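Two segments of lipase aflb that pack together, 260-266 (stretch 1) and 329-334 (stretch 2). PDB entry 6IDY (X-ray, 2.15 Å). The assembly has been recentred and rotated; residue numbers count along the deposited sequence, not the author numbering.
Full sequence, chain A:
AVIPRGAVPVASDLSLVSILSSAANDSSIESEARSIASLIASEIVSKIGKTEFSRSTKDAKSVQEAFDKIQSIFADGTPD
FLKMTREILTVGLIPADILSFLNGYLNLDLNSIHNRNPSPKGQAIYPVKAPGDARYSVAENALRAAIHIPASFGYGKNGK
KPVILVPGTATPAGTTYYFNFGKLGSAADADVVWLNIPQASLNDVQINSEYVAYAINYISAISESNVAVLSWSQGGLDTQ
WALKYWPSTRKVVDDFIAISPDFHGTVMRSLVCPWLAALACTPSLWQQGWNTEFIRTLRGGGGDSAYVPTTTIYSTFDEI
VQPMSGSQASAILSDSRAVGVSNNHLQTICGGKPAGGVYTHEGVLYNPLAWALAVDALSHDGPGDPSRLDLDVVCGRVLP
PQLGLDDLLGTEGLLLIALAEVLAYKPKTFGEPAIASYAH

Stretch 1 260-266: SPDFHGT
Stretch 2, residues 329-334: ASAILS

Two irregular segments can be held together by very few polar bonds when one small side chain is aimed into the turn of its partner, as in lipase aflb. Neither 260-266 nor 329-334 forms regular helix or strand; each is instead organised by a type I beta turn, Asp262 to Gly265 in the first and Ala329 to Ile332 in the second. Gly265 N donates to Asp262 O at 2.8 Å, and Ile332 N to Ala329 O at 3.2 Å. The register places the CA atoms of Pro261 and Ala331 4.9 Å apart and those of His264 and Ser330 4.8 Å apart, and the contact buries 334 Å² in total.

Ala329 (phi/psi -44/132) opens its turn with CB directed away and makes no contact. Ser330 (-57/-29) is the centre of the arrangement. Its CB points toward the first stretch, and the t rotamer (chi1 -170°) delivers OG into the Asp262-Gly265 turn. There the hydroxyl works in both directions: it accepts from His264 N at 3.0 Å, with an N-H...O angle of 150°, and donates to Gly265 O at 2.7 Å. Serine suits the site because a single short side chain supplies both donor and acceptor. The partner backbone runs through -109/65 at Asp262, -62/-15 at Phe263, -123/14 at His264 and 69/-149 at Gly265, where the positive phi favours glycine. His264 starts toward the second stretch, CB 3.6 Å from Ser330 OG, but with chi1 at -151° (t) its end leads away. Phe263 N sits 3.1 Å from Ser330 O.

Ala331 (-76/-16) packs by its backbone as well as its methyl. Its CA makes a CA-H...O contact with Pro261 O at 3.2 Å, while its sideways CB meets Pro261 CG at 3.7 Å; Pro261 (-78/142) has a C-gamma endo ring. Ala331 O approaches the edge of the Phe263 ring, 3.3 Å from CD2.

Ile332 (-71/131; chi1 -66°, m; chi2 168°, t) points away, leaving the next residue to resume the contact. Leu333 (-116/141) starts sideways, but chi1 -75° (m) and chi2 180° (t) bring its end nearer. Its CG lies over one face of the Phe263 ring, 4.0 Å from the centroid and 27° off the normal, a CH-pi contact, and 3.6 Å from CD2. Phe263, with chi1 -64° (m) and chi2 -62°, thus offers a flat apolar surface to a branched aliphatic chain. Ser334 is exposed and out of reach.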

# COMPACT_ATOMS: atom_id res chain seq x y z
N SER A 260 0.04 -7.20 -1.23
CA SER A 260 -0.65 -7.47 0.05
C SER A 260 -2.07 -6.87 0.04
O SER A 260 -2.41 -6.12 0.96
CB SER A 260 0.15 -6.92 1.23
OG SER A 260 1.44 -7.51 1.29
N PRO A 261 -2.91 -7.14 -1.00
CA PRO A 261 -4.24 -6.52 -1.02
C PRO A 261 -5.23 -7.20 -0.10
O PRO A 261 -5.24 -8.42 -0.00
CB PRO A 261 -4.64 -6.63 -2.48
CG PRO A 261 -3.99 -7.90 -2.94
CD PRO A 261 -2.71 -8.02 -2.18
N ASP A 262 -6.08 -6.41 0.55
CA ASP A 262 -7.09 -6.95 1.45
C ASP A 262 -8.47 -6.79 0.81
O ASP A 262 -9.33 -6.07 1.33
CB ASP A 262 -6.98 -6.33 2.86
CG ASP A 262 -7.17 -4.84 2.94
OD1 ASP A 262 -6.71 -4.12 2.03
OD2 ASP A 262 -7.78 -4.38 3.93
N PHE A 263 -8.69 -7.48 -0.32
CA PHE A 263 -9.95 -7.42 -1.09
C PHE A 263 -11.16 -7.90 -0.32
O PHE A 263 -12.29 -7.61 -0.73
CB PHE A 263 -9.84 -8.13 -2.44
CG PHE A 263 -8.84 -7.52 -3.39
CD1 PHE A 263 -8.99 -6.21 -3.84
CD2 PHE A 263 -7.78 -8.27 -3.88
CE1 PHE A 263 -8.07 -5.65 -4.73
CE2 PHE A 263 -6.89 -7.72 -4.82
CZ PHE A 263 -7.02 -6.42 -5.21
N HIS A 264 -10.95 -8.60 0.82
CA HIS A 264 -12.03 -9.03 1.69
C HIS A 264 -11.78 -8.47 3.10
O HIS A 264 -12.42 -8.89 4.05
CB HIS A 264 -12.14 -10.57 1.74
CG HIS A 264 -13.53 -11.07 2.02
ND1 HIS A 264 -14.31 -10.53 3.04
CD2 HIS A 264 -14.23 -12.05 1.42
CE1 HIS A 264 -15.46 -11.18 3.00
NE2 HIS A 264 -15.46 -12.10 2.04
N GLY A 265 -10.88 -7.51 3.20
CA GLY A 265 -10.51 -6.93 4.49
C GLY A 265 -9.75 -7.92 5.36
O GLY A 265 -9.06 -8.81 4.85
N THR A 266 -9.92 -7.80 6.67
CA THR A 266 -9.22 -8.66 7.63
C THR A 266 -10.05 -8.94 8.86
O THR A 266 -10.89 -8.13 9.25
CB THR A 266 -7.83 -8.08 7.96
OG1 THR A 266 -7.14 -8.99 8.81
CG2 THR A 266 -7.89 -6.71 8.61
N ALA A 329 -7.98 -16.70 1.32
CA ALA A 329 -7.08 -15.54 1.42
C ALA A 329 -7.73 -14.26 0.90
O ALA A 329 -8.34 -14.26 -0.16
CB ALA A 329 -5.77 -15.81 0.69
N SER A 330 -7.62 -13.18 1.70
CA SER A 330 -8.20 -11.87 1.40
C SER A 330 -7.74 -11.28 0.06
O SER A 330 -8.47 -10.52 -0.57
CB SER A 330 -7.89 -10.89 2.52
OG SER A 330 -8.66 -9.71 2.34
N ALA A 331 -6.53 -11.64 -0.36
CA ALA A 331 -5.92 -11.14 -1.58
C ALA A 331 -6.46 -11.75 -2.86
O ALA A 331 -6.23 -11.20 -3.93
CB ALA A 331 -4.43 -11.33 -1.51
N ILE A 332 -7.16 -12.89 -2.77
CA ILE A 332 -7.64 -13.61 -3.94
C ILE A 332 -8.78 -12.89 -4.66
O ILE A 332 -9.76 -12.49 -4.04
CB ILE A 332 -8.01 -15.09 -3.60
CG1 ILE A 332 -6.75 -15.89 -3.18
CG2 ILE A 332 -8.78 -15.79 -4.75
CD1 ILE A 332 -7.05 -17.30 -2.52
N LEU A 333 -8.64 -12.75 -5.99
CA LEU A 333 -9.69 -12.25 -6.85
C LEU A 333 -10.06 -13.38 -7.79
O LEU A 333 -9.19 -14.13 -8.25
CB LEU A 333 -9.29 -11.01 -7.67
CG LEU A 333 -9.21 -9.67 -6.92
CD1 LEU A 333 -8.81 -8.55 -7.85
CD2 LEU A 333 -10.53 -9.32 -6.21
N SER A 334 -11.35 -13.51 -8.07
CA SER A 334 -11.84 -14.48 -9.05
C SER A 334 -11.69 -13.80 -10.41
O SER A 334 -11.31 -12.62 -10.48
CB SER A 334 -13.29 -14.83 -8.77
OG SER A 334 -13.37 -15.76 -7.71